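Local structure of protein Niban 2 (Homo sapiens, 7CTP) at residues S89-N94 with Q187-H192; Y121-S126 with K181-L186; S320-F325 with E537-Q542. The protein may suppress apoptosis and promote melanoma cell invasion, and is a myristoylated, PH-domain-containing member of the Niban family. All coordinates share one frame; numbering follows the deposited sequence.

Contact 1. Residues S89-N94 with Q187-H192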
ATOM      1  N   SER A  89      -9.326  -6.196 -23.600  1.00 36.38           N
ATOM      2  CA  SER A  89      -8.952  -5.744 -22.269  1.00 35.97           C
ATOM      3  C   SER A  89      -7.642  -4.976 -22.368  1.00 28.08           C
ATOM      4  O   SER A  89      -6.676  -5.466 -22.960  1.00 34.49           O
ATOM      5  CB  SER A  89      -8.824  -6.933 -21.316  1.00 34.88           C
ATOM      6  OG  SER A  89      -8.040  -6.599 -20.188  1.00 41.97           O
ATOM      7  N   LEU A  90      -7.615  -3.774 -21.799  1.00 32.93           N
ATOM      8  CA  LEU A  90      -6.495  -2.858 -21.961  1.00 29.83           C
ATOM      9  C   LEU A  90      -6.079  -2.323 -20.602  1.00 32.49           C
ATOM     10  O   LEU A  90      -6.933  -1.964 -19.785  1.00 32.24           O
ATOM     11  CB  LEU A  90      -6.873  -1.699 -22.896  1.00 35.79           C
ATOM     12  CG  LEU A  90      -5.800  -0.741 -23.427  1.00 42.83           C
ATOM     13  CD1 LEU A  90      -6.282  -0.122 -24.717  1.00 41.18           C
ATOM     14  CD2 LEU A  90      -5.464   0.354 -22.427  1.00 50.30           C
ATOM     15  N   VAL A  91      -4.773  -2.265 -20.369  1.00 27.78           N
ATOM     16  CA  VAL A  91      -4.233  -1.660 -19.155  1.00 32.87           C
ATOM     17  C   VAL A  91      -3.535  -0.355 -19.524  1.00 30.42           C
ATOM     18  O   VAL A  91      -2.425  -0.386 -20.071  1.00 33.71           O
ATOM     19  CB  VAL A  91      -3.265  -2.603 -18.432  1.00 27.02           C
ATOM     20  CG1 VAL A  91      -2.638  -1.883 -17.239  1.00 30.24           C
ATOM     21  CG2 VAL A  91      -3.998  -3.860 -17.974  1.00 26.13           C
ATOM     22  N   PRO A  92      -4.132   0.799 -19.238  1.00 33.35           N
ATOM     23  CA  PRO A  92      -3.482   2.075 -19.575  1.00 31.88           C
ATOM     24  C   PRO A  92      -2.280   2.391 -18.703  1.00 32.40           C
ATOM     25  O   PRO A  92      -1.932   1.637 -17.790  1.00 29.97           O
ATOM     26  CB  PRO A  92      -4.594   3.110 -19.355  1.00 30.45           C
ATOM     27  CG  PRO A  92      -5.865   2.338 -19.223  1.00 36.57           C
ATOM     28  CD  PRO A  92      -5.475   1.001 -18.673  1.00 29.87           C
ATOM     29  N   HIS A  93      -1.659   3.543 -18.974  1.00 30.61           N
ATOM     30  CA  HIS A  93      -0.478   3.989 -18.238  1.00 32.94           C
ATOM     31  C   HIS A  93      -0.693   4.008 -16.728  1.00 31.57           C
ATOM     32  O   HIS A  93       0.271   3.891 -15.963  1.00 28.07           O
ATOM     33  CB  HIS A  93      -0.087   5.398 -18.695  1.00 32.90           C
ATOM     34  CG  HIS A  93      -1.126   6.433 -18.375  1.00 35.25           C
ATOM     35  ND1 HIS A  93      -1.038   7.273 -17.282  1.00 33.78           N
ATOM     36  CD2 HIS A  93      -2.299   6.732 -18.984  1.00 31.67           C
ATOM     37  CE1 HIS A  93      -2.104   8.055 -17.242  1.00 30.61           C
ATOM     38  NE2 HIS A  93      -2.883   7.749 -18.266  1.00 38.63           N
ATOM     39  N   ASN A  94      -1.933   4.197 -16.275  1.00 33.68           N
ATOM     40  CA  ASN A  94      -2.209   4.333 -14.851  1.00 32.76           C
ATOM     41  C   ASN A  94      -2.721   3.045 -14.216  1.00 30.22           C
ATOM     42  O   ASN A  94      -3.224   3.085 -13.089  1.00 27.86           O
ATOM     43  CB  ASN A  94      -3.203   5.471 -14.602  1.00 28.09           C
ATOM     44  CG  ASN A  94      -4.542   5.250 -15.281  1.00 35.74           C
ATOM     45  OD1 ASN A  94      -4.821   4.176 -15.822  1.00 38.13           O
ATOM     46  ND2 ASN A  94      -5.387   6.277 -15.252  1.00 46.16           N
ATOM     47  N   GLN A 187      -1.431  -8.549 -11.353  1.00 21.73           N
ATOM     48  CA  GLN A 187      -0.698  -8.368 -10.101  1.00 23.47           C
ATOM     49  C   GLN A 187      -0.058  -6.990 -10.044  1.00 24.01           C
ATOM     50  O   GLN A 187      -0.063  -6.341  -8.990  1.00 22.57           O
ATOM     51  CB  GLN A 187       0.392  -9.432  -9.933  1.00 25.89           C
ATOM     52  CG  GLN A 187      -0.060 -10.782  -9.419  1.00 28.33           C
ATOM     53  CD  GLN A 187       1.064 -11.810  -9.431  1.00 36.80           C
ATOM     54  OE1 GLN A 187       2.166 -11.550  -9.922  1.00 34.33           O
ATOM     55  NE2 GLN A 187       0.786 -12.984  -8.894  1.00 32.91           N
ATOM     56  N   ASP A 188       0.521  -6.540 -11.164  1.00 26.88           N
ATOM     57  CA  ASP A 188       1.089  -5.191 -11.231  1.00 24.30           C
ATOM     58  C   ASP A 188       0.016  -4.125 -11.041  1.00 21.44           C
ATOM     59  O   ASP A 188       0.250  -3.115 -10.365  1.00 22.11           O
ATOM     60  CB  ASP A 188       1.791  -4.955 -12.575  1.00 23.08           C
ATOM     61  CG  ASP A 188       3.077  -5.754 -12.741  1.00 34.19           C
ATOM     62  OD1 ASP A 188       3.469  -6.493 -11.807  1.00 29.58           O
ATOM     63  OD2 ASP A 188       3.701  -5.633 -13.832  1.00 28.10           O
ATOM     64  N   CYS A 189      -1.156  -4.321 -11.659  1.00 23.40           N
ATOM     65  CA  CYS A 189      -2.280  -3.399 -11.489  1.00 23.45           C
ATOM     66  C   CYS A 189      -2.662  -3.265 -10.021  1.00 23.88           C
ATOM     67  O   CYS A 189      -2.851  -2.153  -9.509  1.00 22.39           O
ATOM     68  CB  CYS A 189      -3.492  -3.888 -12.284  1.00 23.90           C
ATOM     69  SG  CYS A 189      -3.366  -3.693 -14.089  1.00 25.85           S
ATOM     70  N   ILE A 190      -2.827  -4.402  -9.338  1.00 19.89           N
ATOM     71  CA  ILE A 190      -3.236  -4.386  -7.932  1.00 19.71           C
ATOM     72  C   ILE A 190      -2.189  -3.681  -7.083  1.00 23.93           C
ATOM     73  O   ILE A 190      -2.512  -2.842  -6.230  1.00 23.80           O
ATOM     74  CB  ILE A 190      -3.483  -5.820  -7.431  1.00 19.24           C
ATOM     75  CG1 ILE A 190      -4.704  -6.427  -8.126  1.00 19.31           C
ATOM     76  CG2 ILE A 190      -3.619  -5.821  -5.916  1.00 20.26           C
ATOM     77  CD1 ILE A 190      -4.804  -7.946  -7.945  1.00 21.39           C
ATOM     78  N   ARG A 191      -0.914  -4.023  -7.293  1.00 22.38           N
ATOM     79  CA  ARG A 191       0.152  -3.408  -6.506  1.00 21.00           C
ATOM     80  C   ARG A 191       0.181  -1.905  -6.720  1.00 22.02           C
ATOM     81  O   ARG A 191       0.346  -1.133  -5.762  1.00 21.96           O
ATOM     82  CB  ARG A 191       1.495  -4.034  -6.886  1.00 26.03           C
ATOM     83  CG  ARG A 191       2.698  -3.559  -6.082  1.00 24.04           C
ATOM     84  CD  ARG A 191       4.002  -4.110  -6.697  1.00 22.63           C
ATOM     85  NE  ARG A 191       4.008  -5.574  -6.757  1.00 23.54           N
ATOM     86  CZ  ARG A 191       3.893  -6.279  -7.876  1.00 22.76           C
ATOM     87  NH1 ARG A 191       3.894  -7.606  -7.819  1.00 28.36           N
ATOM     88  NH2 ARG A 191       3.757  -5.665  -9.047  1.00 27.31           N
ATOM     89  N   HIS A 192      -0.003  -1.473  -7.972  1.00 23.21           N
ATOM     90  CA  HIS A 192       0.024  -0.050  -8.292  1.00 23.01           C
ATOM     91  C   HIS A 192      -1.153   0.679  -7.649  1.00 24.59           C
ATOM     92  O   HIS A 192      -0.976   1.730  -7.016  1.00 23.96           O
ATOM     93  CB  HIS A 192       0.029   0.136  -9.813  1.00 24.89           C
ATOM     94  CG  HIS A 192       0.171   1.562 -10.249  1.00 26.22           C
ATOM     95  ND1 HIS A 192       1.395   2.165 -10.435  1.00 25.78           N
ATOM     96  CD2 HIS A 192      -0.762   2.508 -10.519  1.00 30.99           C
ATOM     97  CE1 HIS A 192       1.212   3.423 -10.801  1.00 31.45           C
ATOM     98  NE2 HIS A 192      -0.087   3.655 -10.865  1.00 30.64           N
TER
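H192 and N94 meet where the loop after strand 84-91 passes the helix. From CB the H192 side chain heads toward the loop, with CG anti to the backbone N (chi1 -175°). CD2 then lies 3.6 Å from N94 O, and NE2 lies 3.9 Å from the same N94 O. The carbonyl oxygen comes at the ring obliquely; this is a van der Waals contact and not a hydrogen bond. On the far side of the ring, ND1 is hydrogen-bonded to R437, so the imidazole is held from the helical part of the protein. The H192 ring also meets the ring of Y95, with planes at about 35°. N94 O is hydrogen-bonded to a bound glycerol, probably from the crystallisation liquor.

One turn back along the helix, C189 meets V91 with its sulfur. Its SG is 3.7 Å from V91 CG1 and 3.9 Å from V91 CG2, so the sulfur sits against both methyl groups of the valine. V91 also packs on W182 and V185 of the same helix, which extends this apolar patch. Strand 84-91 and helix 176-194 both belong to the PH domain. Packing of a C-terminal helix against the antiparallel sheet is a hallmark of the PH fold.

Contact 2. Residues Y121-S126 with K181-L186; sequences YKILTS and KWQAVL
Apolar packing centres on I123, which points from strand 122-124 toward helix 176-194. Its CD1 methyl does the touching and lies 3.7 Å from L186 CB, the first side-chain atom of the leucine. The two side chains cross at about a right angle. CG1 of I123 is anti to the carbonyl carbon (chi1 -62°), and CD1 continues from it to the helix. I123 also touches L161 on the next strand, and Q187 and I190 further along the helix.

Contacts between methyl groups and polar atoms make up the rest. I123 CD1 is 3.8 Å from the backbone oxygen Q183 O. T125 CG2 lies over one face of the Q183 amide, 3.6 Å from OE1 of Q183. T125 CG2 is 3.8 Å from Q183 CD and 3.9 Å from Q183 NE2. Q183 reaches it with an extended chain, CG being anti to the backbone N (chi1 179°). These two side chains also cross at about a right angle. T125 touches Q179, one helical turn before Q183.

Strand 122-124 is an outermost strand of the sheet, and it pairs with strand 157-162. The contact therefore joins the sheet edge to the helix through shape and dispersion, with no directional bond between the segments. Nothing polar in 121-126 fixes the rotation of the Q183 amide.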
ATOM      1  N   TYR A 121      -7.849  -5.969  -4.318  1.00 18.10           N
ATOM      2  CA  TYR A 121      -8.221  -7.222  -4.954  1.00 19.87           C
ATOM      3  C   TYR A 121      -7.130  -8.271  -4.772  1.00 20.03           C
ATOM      4  O   TYR A 121      -5.974  -7.959  -4.459  1.00 21.41           O
ATOM      5  CB  TYR A 121      -8.501  -7.017  -6.452  1.00 19.28           C
ATOM      6  CG  TYR A 121      -9.907  -6.537  -6.737  1.00 20.71           C
ATOM      7  CD1 TYR A 121     -10.238  -5.190  -6.624  1.00 22.87           C
ATOM      8  CD2 TYR A 121     -10.907  -7.430  -7.111  1.00 18.28           C
ATOM      9  CE1 TYR A 121     -11.533  -4.740  -6.872  1.00 21.13           C
ATOM     10  CE2 TYR A 121     -12.206  -6.989  -7.368  1.00 19.14           C
ATOM     11  CZ  TYR A 121     -12.507  -5.646  -7.248  1.00 21.08           C
ATOM     12  OH  TYR A 121     -13.803  -5.213  -7.494  1.00 21.73           O
ATOM     13  N   LYS A 122      -7.530  -9.535  -4.947  1.00 20.42           N
ATOM     14  CA  LYS A 122      -6.633 -10.687  -4.992  1.00 21.29           C
ATOM     15  C   LYS A 122      -6.971 -11.500  -6.235  1.00 23.77           C
ATOM     16  O   LYS A 122      -8.128 -11.536  -6.652  1.00 22.30           O
ATOM     17  CB  LYS A 122      -6.789 -11.589  -3.756  1.00 25.37           C
ATOM     18  CG  LYS A 122      -6.565 -10.898  -2.423  1.00 31.69           C
ATOM     19  CD  LYS A 122      -5.077 -10.666  -2.171  1.00 41.64           C
ATOM     20  CE  LYS A 122      -4.802 -10.384  -0.690  1.00 47.50           C
ATOM     21  NZ  LYS A 122      -4.695  -8.921  -0.409  1.00 59.55           N
ATOM     22  N   ILE A 123      -5.964 -12.170  -6.813  1.00 20.97           N
ATOM     23  CA  ILE A 123      -6.153 -12.981  -8.018  1.00 21.13           C
ATOM     24  C   ILE A 123      -6.212 -14.452  -7.640  1.00 25.01           C
ATOM     25  O   ILE A 123      -5.364 -14.935  -6.883  1.00 23.08           O
ATOM     26  CB  ILE A 123      -5.032 -12.748  -9.043  1.00 22.35           C
ATOM     27  CG1 ILE A 123      -5.007 -11.296  -9.513  1.00 25.62           C
ATOM     28  CG2 ILE A 123      -5.200 -13.690 -10.243  1.00 21.26           C
ATOM     29  CD1 ILE A 123      -3.649 -10.894 -10.077  1.00 28.53           C
ATOM     30  N   LEU A 124      -7.201 -15.166  -8.180  1.00 20.95           N
ATOM     31  CA  LEU A 124      -7.290 -16.619  -8.065  1.00 24.39           C
ATOM     32  C   LEU A 124      -7.165 -17.224  -9.456  1.00 24.42           C
ATOM     33  O   LEU A 124      -7.697 -16.676 -10.428  1.00 24.62           O
ATOM     34  CB  LEU A 124      -8.623 -17.061  -7.435  1.00 24.11           C
ATOM     35  CG  LEU A 124      -8.996 -16.697  -5.996  1.00 32.39           C
ATOM     36  CD1 LEU A 124      -7.878 -17.029  -5.023  1.00 32.12           C
ATOM     37  CD2 LEU A 124      -9.405 -15.228  -5.887  1.00 34.47           C
ATOM     38  N   THR A 125      -6.465 -18.355  -9.564  1.00 23.84           N
ATOM     39  CA  THR A 125      -6.304 -19.003 -10.862  1.00 22.71           C
ATOM     40  C   THR A 125      -7.062 -20.324 -10.958  1.00 28.28           C
ATOM     41  O   THR A 125      -6.754 -21.145 -11.831  1.00 28.39           O
ATOM     42  CB  THR A 125      -4.826 -19.233 -11.182  1.00 28.30           C
ATOM     43  OG1 THR A 125      -4.225 -19.956 -10.111  1.00 31.67           O
ATOM     44  CG2 THR A 125      -4.100 -17.917 -11.336  1.00 36.67           C
ATOM     45  N   SER A 126      -8.033 -20.557 -10.078  1.00 25.36           N
ATOM     46  CA  SER A 126      -8.903 -21.714 -10.234  1.00 29.76           C
ATOM     47  C   SER A 126     -10.254 -21.398  -9.618  1.00 32.40           C
ATOM     48  O   SER A 126     -10.352 -20.640  -8.643  1.00 26.29           O
ATOM     49  CB  SER A 126      -8.280 -22.976  -9.616  1.00 35.13           C
ATOM     50  OG  SER A 126      -8.692 -23.189  -8.280  1.00 28.56           O
ATOM     51  N   LYS A 181       0.615 -14.457 -18.341  1.00 30.62           N
ATOM     52  CA  LYS A 181       0.903 -13.065 -18.664  1.00 31.63           C
ATOM     53  C   LYS A 181      -0.088 -12.139 -17.976  1.00 32.64           C
ATOM     54  O   LYS A 181       0.297 -11.143 -17.354  1.00 29.90           O
ATOM     55  CB  LYS A 181       0.860 -12.859 -20.179  1.00 34.51           C
ATOM     56  CG  LYS A 181       1.200 -11.443 -20.632  1.00 35.75           C
ATOM     57  CD  LYS A 181       2.505 -10.958 -20.030  1.00 43.95           C
ATOM     58  CE  LYS A 181       3.157  -9.901 -20.916  1.00 60.15           C
ATOM     59  NZ  LYS A 181       4.646  -9.990 -20.850  1.00 55.47           N
ATOM     60  N   TRP A 182      -1.375 -12.461 -18.083  1.00 29.79           N
ATOM     61  CA  TRP A 182      -2.392 -11.611 -17.478  1.00 30.96           C
ATOM     62  C   TRP A 182      -2.316 -11.652 -15.959  1.00 31.40           C
ATOM     63  O   TRP A 182      -2.666 -10.668 -15.303  1.00 28.63           O
ATOM     64  CB  TRP A 182      -3.776 -12.025 -17.967  1.00 28.87           C
ATOM     65  CG  TRP A 182      -4.170 -11.342 -19.240  1.00 30.22           C
ATOM     66  CD1 TRP A 182      -4.312 -11.919 -20.472  1.00 29.96           C
ATOM     67  CD2 TRP A 182      -4.473  -9.952 -19.410  1.00 29.22           C
ATOM     68  NE1 TRP A 182      -4.684 -10.970 -21.400  1.00 30.55           N
ATOM     69  CE2 TRP A 182      -4.786  -9.755 -20.773  1.00 31.68           C
ATOM     70  CE3 TRP A 182      -4.502  -8.854 -18.545  1.00 27.56           C
ATOM     71  CZ2 TRP A 182      -5.130  -8.507 -21.286  1.00 34.12           C
ATOM     72  CZ3 TRP A 182      -4.841  -7.616 -19.057  1.00 31.09           C
ATOM     73  CH2 TRP A 182      -5.151  -7.449 -20.415  1.00 32.80           C
ATOM     74  N   GLN A 183      -1.868 -12.771 -15.378  1.00 26.39           N
ATOM     75  CA  GLN A 183      -1.697 -12.810 -13.929  1.00 27.18           C
ATOM     76  C   GLN A 183      -0.612 -11.845 -13.482  1.00 31.43           C
ATOM     77  O   GLN A 183      -0.775 -11.142 -12.480  1.00 26.05           O
ATOM     78  CB  GLN A 183      -1.371 -14.218 -13.444  1.00 28.76           C
ATOM     79  CG  GLN A 183      -1.165 -14.269 -11.950  1.00 29.60           C
ATOM     80  CD  GLN A 183      -1.013 -15.669 -11.425  1.00 32.85           C
ATOM     81  OE1 GLN A 183      -0.815 -16.613 -12.190  1.00 36.57           O
ATOM     82  NE2 GLN A 183      -1.103 -15.816 -10.116  1.00 41.86           N
ATOM     83  N   ALA A 184       0.496 -11.783 -14.222  1.00 26.50           N
ATOM     84  CA  ALA A 184       1.563 -10.847 -13.871  1.00 22.12           C
ATOM     85  C   ALA A 184       1.105  -9.405 -14.036  1.00 27.23           C
ATOM     86  O   ALA A 184       1.377  -8.552 -13.179  1.00 26.43           O
ATOM     87  CB  ALA A 184       2.802 -11.109 -14.724  1.00 26.39           C
ATOM     88  N   VAL A 185       0.425  -9.113 -15.146  1.00 25.62           N
ATOM     89  CA  VAL A 185      -0.036  -7.754 -15.422  1.00 25.43           C
ATOM     90  C   VAL A 185      -1.060  -7.316 -14.381  1.00 25.54           C
ATOM     91  O   VAL A 185      -1.022  -6.185 -13.885  1.00 25.79           O
ATOM     92  CB  VAL A 185      -0.620  -7.666 -16.845  1.00 27.29           C
ATOM     93  CG1 VAL A 185      -1.393  -6.353 -17.040  1.00 28.13           C
ATOM     94  CG2 VAL A 185       0.492  -7.810 -17.887  1.00 29.56           C
ATOM     95  N   LEU A 186      -2.009  -8.201 -14.053  1.00 25.26           N
ATOM     96  CA  LEU A 186      -3.027  -7.824 -13.074  1.00 23.86           C
ATOM     97  C   LEU A 186      -2.434  -7.717 -11.676  1.00 21.26           C
ATOM     98  O   LEU A 186      -2.883  -6.878 -10.880  1.00 21.86           O
ATOM     99  CB  LEU A 186      -4.195  -8.809 -13.103  1.00 25.73           C
ATOM    100  CG  LEU A 186      -4.992  -8.764 -14.416  1.00 26.57           C
ATOM    101  CD1 LEU A 186      -6.060  -9.846 -14.431  1.00 32.21           C
ATOM    102  CD2 LEU A 186      -5.593  -7.383 -14.625  1.00 30.35           C
TER

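Contact 3. Residues S320-F325 with E537-Q542; sequences SKIRAF and EEVVLQ
V539 points from helix 532-555 at helix 260-337 and meets I322 and R323 with its two methyl groups. The valine crosses both of these side chains obliquely. CG1 of V539, anti to its own backbone N (chi1 165°), lies 3.8 Å from R323 CG. The other methyl, V539 CG2, is 4.0 Å from R323 CG and 4.2 Å from I322 CG2. Both valine methyls rest on R323 CG, and CG2 also reaches I322.

I322 points toward the second helix and offers its CG2 branch to V539. It touches T535 and Y536 of that helix as well. R323 takes part through its aliphatic portion. Its chain bends further out, at chi3 (-132°), and the guanidinium forms a salt bridge with E316, one of its own helix's residues. The charge is therefore met within helix 260-337, and the methylene carbon is left to pack on V539.

V539 also touches A319 and I326, which lie one turn either side of I322 and R323. A319, I322, R323 and I326 are spaced i, i+3, i+4 and i+7, the four positions that bound a hole. For this one knob, V539, the pattern is knobs-into-holes packing, here within the protein's largely helical part.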
ATOM      1  N   SER A 320       7.444  13.451  29.899  1.00 35.50           N
ATOM      2  CA  SER A 320       8.090  13.098  31.159  1.00 30.92           C
ATOM      3  C   SER A 320       7.080  12.566  32.161  1.00 33.70           C
ATOM      4  O   SER A 320       7.372  11.620  32.903  1.00 34.08           O
ATOM      5  CB  SER A 320       8.823  14.308  31.736  1.00 30.85           C
ATOM      6  OG  SER A 320       7.887  15.246  32.251  1.00 38.16           O
ATOM      7  N   LYS A 321       5.877  13.149  32.188  1.00 25.59           N
ATOM      8  CA  LYS A 321       4.840  12.697  33.109  1.00 26.51           C
ATOM      9  C   LYS A 321       4.268  11.352  32.677  1.00 33.84           C
ATOM     10  O   LYS A 321       3.916  10.515  33.517  1.00 32.37           O
ATOM     11  CB  LYS A 321       3.729  13.736  33.194  1.00 29.23           C
ATOM     12  CG  LYS A 321       4.187  15.090  33.694  1.00 31.92           C
ATOM     13  CD  LYS A 321       4.667  15.026  35.137  1.00 38.09           C
ATOM     14  CE  LYS A 321       4.908  16.436  35.677  1.00 50.23           C
ATOM     15  NZ  LYS A 321       6.181  16.527  36.447  1.00 52.40           N
ATOM     16  N   ILE A 322       4.147  11.139  31.368  1.00 27.88           N
ATOM     17  CA  ILE A 322       3.679   9.849  30.867  1.00 25.56           C
ATOM     18  C   ILE A 322       4.714   8.759  31.144  1.00 33.25           C
ATOM     19  O   ILE A 322       4.370   7.649  31.574  1.00 30.09           O
ATOM     20  CB  ILE A 322       3.348   9.961  29.370  1.00 26.43           C
ATOM     21  CG1 ILE A 322       2.152  10.897  29.164  1.00 26.52           C
ATOM     22  CG2 ILE A 322       3.092   8.583  28.764  1.00 27.93           C
ATOM     23  CD1 ILE A 322       1.894  11.223  27.693  1.00 28.84           C
ATOM     24  N   ARG A 323       5.993   9.064  30.896  1.00 27.74           N
ATOM     25  CA  ARG A 323       7.085   8.136  31.189  1.00 33.33           C
ATOM     26  C   ARG A 323       7.045   7.678  32.640  1.00 39.07           C
ATOM     27  O   ARG A 323       7.089   6.475  32.930  1.00 36.02           O
ATOM     28  CB  ARG A 323       8.429   8.797  30.889  1.00 34.20           C
ATOM     29  CG  ARG A 323       8.938   8.625  29.489  1.00 41.88           C
ATOM     30  CD  ARG A 323      10.356   9.154  29.361  1.00 48.88           C
ATOM     31  NE  ARG A 323      10.508  10.017  28.191  1.00 56.79           N
ATOM     32  CZ  ARG A 323      10.632  11.341  28.242  1.00 41.28           C
ATOM     33  NH1 ARG A 323      10.636  11.971  29.409  1.00 48.90           N
ATOM     34  NH2 ARG A 323      10.763  12.036  27.120  1.00 57.60           N
ATOM     35  N   ALA A 324       6.961   8.635  33.567  1.00 35.80           N
ATOM     36  CA  ALA A 324       6.885   8.304  34.988  1.00 37.86           C
ATOM     37  C   ALA A 324       5.787   7.289  35.262  1.00 42.91           C
ATOM     38  O   ALA A 324       5.935   6.418  36.126  1.00 37.05           O
ATOM     39  CB  ALA A 324       6.653   9.572  35.812  1.00 35.23           C
ATOM     40  N   PHE A 325       4.693   7.366  34.505  1.00 33.49           N
ATOM     41  CA  PHE A 325       3.520   6.533  34.738  1.00 34.37           C
ATOM     42  C   PHE A 325       3.670   5.144  34.119  1.00 36.03           C
ATOM     43  O   PHE A 325       3.346   4.135  34.757  1.00 40.12           O
ATOM     44  CB  PHE A 325       2.290   7.258  34.189  1.00 34.30           C
ATOM     45  CG  PHE A 325       1.063   6.402  34.048  1.00 36.16           C
ATOM     46  CD1 PHE A 325       0.412   5.903  35.163  1.00 39.17           C
ATOM     47  CD2 PHE A 325       0.530   6.139  32.793  1.00 43.19           C
ATOM     48  CE1 PHE A 325      -0.728   5.129  35.026  1.00 46.55           C
ATOM     49  CE2 PHE A 325      -0.609   5.368  32.651  1.00 39.64           C
ATOM     50  CZ  PHE A 325      -1.237   4.861  33.770  1.00 41.67           C
ATOM     51  N   GLU A 537       2.184   7.261  22.656  1.00 26.02           N
ATOM     52  CA  GLU A 537       2.673   6.270  21.703  1.00 25.65           C
ATOM     53  C   GLU A 537       4.145   6.491  21.373  1.00 29.58           C
ATOM     54  O   GLU A 537       4.882   5.526  21.136  1.00 26.49           O
ATOM     55  CB  GLU A 537       1.816   6.281  20.437  1.00 29.14           C
ATOM     56  CG  GLU A 537       0.393   5.806  20.691  1.00 28.67           C
ATOM     57  CD  GLU A 537      -0.402   5.584  19.423  1.00 32.25           C
ATOM     58  OE1 GLU A 537       0.169   5.718  18.316  1.00 38.65           O
ATOM     59  OE2 GLU A 537      -1.606   5.258  19.546  1.00 35.01           O
ATOM     60  N   GLU A 538       4.600   7.750  21.361  1.00 28.94           N
ATOM     61  CA  GLU A 538       6.024   8.015  21.161  1.00 26.49           C
ATOM     62  C   GLU A 538       6.846   7.517  22.346  1.00 24.16           C
ATOM     63  O   GLU A 538       7.972   7.034  22.167  1.00 30.38           O
ATOM     64  CB  GLU A 538       6.271   9.514  20.941  1.00 29.00           C
ATOM     65  CG  GLU A 538       5.752  10.055  19.612  1.00 39.45           C
ATOM     66  CD  GLU A 538       5.998  11.551  19.446  1.00 63.87           C
ATOM     67  OE1 GLU A 538       5.194  12.226  18.761  1.00 49.80           O
ATOM     68  OE2 GLU A 538       6.995  12.052  20.007  1.00 46.78           O
ATOM     69  N   VAL A 539       6.310   7.637  23.564  1.00 27.77           N
ATOM     70  CA  VAL A 539       6.996   7.098  24.739  1.00 27.94           C
ATOM     71  C   VAL A 539       7.153   5.586  24.608  1.00 29.39           C
ATOM     72  O   VAL A 539       8.230   5.026  24.849  1.00 31.27           O
ATOM     73  CB  VAL A 539       6.246   7.480  26.027  1.00 29.01           C
ATOM     74  CG1 VAL A 539       6.726   6.620  27.211  1.00 31.39           C
ATOM     75  CG2 VAL A 539       6.450   8.961  26.334  1.00 29.35           C
ATOM     76  N   VAL A 540       6.085   4.909  24.187  1.00 29.29           N
ATOM     77  CA  VAL A 540       6.146   3.459  23.999  1.00 29.33           C
ATOM     78  C   VAL A 540       7.134   3.101  22.894  1.00 33.57           C
ATOM     79  O   VAL A 540       7.910   2.142  23.014  1.00 31.74           O
ATOM     80  CB  VAL A 540       4.745   2.901  23.702  1.00 25.74           C
ATOM     81  CG1 VAL A 540       4.831   1.416  23.364  1.00 30.06           C
ATOM     82  CG2 VAL A 540       3.832   3.137  24.891  1.00 29.25           C
ATOM     83  N   LEU A 541       7.104   3.855  21.789  1.00 28.19           N
ATOM     84  CA  LEU A 541       8.028   3.603  20.686  1.00 31.19           C
ATOM     85  C   LEU A 541       9.471   3.631  21.163  1.00 28.41           C
ATOM     86  O   LEU A 541      10.298   2.831  20.709  1.00 34.60           O
ATOM     87  CB  LEU A 541       7.819   4.630  19.566  1.00 27.62           C
ATOM     88  CG  LEU A 541       8.710   4.555  18.317  1.00 35.26           C
ATOM     89  CD1 LEU A 541       7.919   4.951  17.083  1.00 37.15           C
ATOM     90  CD2 LEU A 541       9.948   5.443  18.441  1.00 41.08           C
ATOM     91  N   GLN A 542       9.795   4.550  22.075  1.00 28.68           N
ATOM     92  CA  GLN A 542      11.185   4.696  22.494  1.00 35.97           C
ATOM     93  C   GLN A 542      11.656   3.496  23.309  1.00 37.99           C
ATOM     94  O   GLN A 542      12.861   3.232  23.369  1.00 41.21           O
ATOM     95  CB  GLN A 542      11.370   5.991  23.280  1.00 38.61           C
ATOM     96  CG  GLN A 542      11.434   7.236  22.395  1.00 38.38           C
ATOM     97  CD  GLN A 542      12.507   7.145  21.327  1.00 53.48           C
ATOM     98  OE1 GLN A 542      13.633   6.722  21.595  1.00 48.65           O
ATOM     99  NE2 GLN A 542      12.166   7.551  20.108  1.00 56.15           N
TER

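In the fold
Contacts 1 and 2 share helix 176-194 and fasten it to one sheet, with their centres 11 Å apart. Contact 2 holds the edge strand 122-124; contact 1 holds strand 84-91, further into the sheet. They touch directly, as where S89 meets W182. Along the chain, contact 2 is nested inside the loop closed by contact 1. Contact 3 lies across the chain's centre, about 44 Å from contact 1 between centres, and joins two helices. It is a buried contact, whereas the other two are partly buried. Contact 1 combines a sulfur-valine patch with a polar contact near the surface, between the N94 carbonyl and the H192 ring; contact 2 mixes methyls with an amide, and contact 3 is wholly aliphatic.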